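Side-chain contact in type II restriction enzyme NlaIV (Neisseria lactamica, PDB 6QM2), which recognises the double-stranded DNA sequence 5'-GGNNCC-3' and cuts it in the middle to leave blunt ends with terminal 5'-phosphates: residues N161-V164 against V169-I172. Numbering follows the deposited sequence.
Sequences NLQV and VHKI
Strands 162-165 and 168-172 form a tight beta hairpin in which Q163 lies opposite both H170 and K171, a beta bulge. Q163 N donates to K171 O (2.9 Å) and H170 N to Q163 O (2.9 Å), so two residues of one strand share a single partner on the other. On either side of the bulge, L162 with I172 and V164 with V169 are antiparallel non-hydrogen-bonded pairs, their side chains on one face. There the fork of L162 straddles a methyl of V169: L162 CD2 and CD1 approach V169 CG1 at 3.6 and 3.7 Å, while L162 CD2 also reaches I172 CG1 (4.2 Å). F107 of helix 107-116 and T201 and I198 of helix 191-204 pack against this apolar face. Q163, with CG anti to its backbone N (chi1 155°) and the chain extended, runs alongside K171 in the same direction. The Q163 amide crosses H170 obliquely, OE1 beside H170 CB with amide and imidazole planes 47° apart, while Q163 NE2 lies 3.8 Å from K171 CB. Q163 therefore holds the bulge through its backbone, whereas its amide meets the side chains of H170 and K171 by van der Waals packing; the apolar face of L162, V169 and I172 packs the hairpin against both helices.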
loop_
_atom_site.group_PDB
_atom_site.type_symbol
_atom_site.label_atom_id
_atom_site.label_comp_id
_atom_site.label_asym_id
_atom_site.label_seq_id
_atom_site.Cartn_x
_atom_site.Cartn_y
_atom_site.Cartn_z
ATOM N N ASN A 161 -6.532 1.534 -26.833
ATOM C CA ASN A 161 -6.689 2.297 -25.596
ATOM C C ASN A 161 -5.415 2.259 -24.765
ATOM O O ASN A 161 -4.993 1.196 -24.315
ATOM C CB ASN A 161 -7.865 1.777 -24.759
ATOM C CG ASN A 161 -8.165 2.664 -23.557
ATOM O OD1 ASN A 161 -7.988 3.884 -23.609
ATOM N ND2 ASN A 161 -8.623 2.053 -22.469
ATOM N N LEU A 162 -4.831 3.439 -24.564
ATOM C CA LEU A 162 -3.537 3.600 -23.920
ATOM C C LEU A 162 -3.602 4.571 -22.755
ATOM O O LEU A 162 -4.558 5.335 -22.598
ATOM C CB LEU A 162 -2.530 4.147 -24.924
ATOM C CG LEU A 162 -2.139 3.216 -26.064
ATOM C CD1 LEU A 162 -1.498 4.024 -27.180
ATOM C CD2 LEU A 162 -1.216 2.114 -25.571
ATOM N N GLN A 163 -2.547 4.515 -21.953
ATOM C CA GLN A 163 -2.256 5.481 -20.914
ATOM C C GLN A 163 -1.157 6.336 -21.537
ATOM O O GLN A 163 -0.026 5.879 -21.706
ATOM C CB GLN A 163 -1.816 4.742 -19.638
ATOM C CG GLN A 163 -0.931 5.475 -18.630
ATOM C CD GLN A 163 -0.258 4.507 -17.659
ATOM O OE1 GLN A 163 0.948 4.586 -17.419
ATOM N NE2 GLN A 163 -1.036 3.574 -17.114
ATOM N N VAL A 164 -1.517 7.556 -21.932
ATOM C CA VAL A 164 -0.570 8.499 -22.519
ATOM C C VAL A 164 -0.445 9.698 -21.585
ATOM O O VAL A 164 -1.455 10.247 -21.138
ATOM C CB VAL A 164 -1.021 8.960 -23.922
ATOM C CG1 VAL A 164 0.081 9.762 -24.610
ATOM C CG2 VAL A 164 -1.427 7.759 -24.774
ATOM N N VAL A 169 3.679 7.362 -24.581
ATOM C CA VAL A 169 2.835 6.181 -24.395
ATOM C C VAL A 169 3.410 5.295 -23.290
ATOM O O VAL A 169 4.628 5.114 -23.205
ATOM C CB VAL A 169 2.710 5.366 -25.705
ATOM C CG1 VAL A 169 1.797 4.158 -25.513
ATOM C CG2 VAL A 169 2.191 6.253 -26.833
ATOM N N HIS A 170 2.523 4.753 -22.454
ATOM C CA HIS A 170 2.894 3.805 -21.401
ATOM C C HIS A 170 2.116 2.490 -21.547
ATOM O O HIS A 170 2.424 1.703 -22.442
ATOM C CB HIS A 170 2.726 4.439 -20.017
ATOM C CG HIS A 170 3.772 5.455 -19.702
ATOM N ND1 HIS A 170 5.104 5.128 -19.575
ATOM C CD2 HIS A 170 3.688 6.791 -19.507
ATOM C CE1 HIS A 170 5.797 6.220 -19.311
ATOM N NE2 HIS A 170 4.962 7.243 -19.263
ATOM N N LYS A 171 1.106 2.258 -20.710
ATOM C CA LYS A 171 0.473 0.944 -20.608
ATOM C C LYS A 171 -0.786 0.818 -21.447
ATOM O O LYS A 171 -1.521 1.778 -21.632
ATOM C CB LYS A 171 0.154 0.632 -19.148
ATOM C CG LYS A 171 1.399 0.644 -18.279
ATOM C CD LYS A 171 1.248 -0.199 -17.028
ATOM C CE LYS A 171 2.606 -0.512 -16.435
ATOM N NZ LYS A 171 2.477 -1.407 -15.255
ATOM N N ILE A 172 -1.018 -0.385 -21.957
ATOM C CA ILE A 172 -2.277 -0.715 -22.605
ATOM C C ILE A 172 -3.307 -0.777 -21.485
ATOM O O ILE A 172 -3.047 -1.350 -20.426
ATOM C CB ILE A 172 -2.199 -2.055 -23.379
ATOM C CG1 ILE A 172 -1.218 -1.930 -24.554
ATOM C CG2 ILE A 172 -3.579 -2.480 -23.882
ATOM C CD1 ILE A 172 -0.735 -3.257 -25.099
#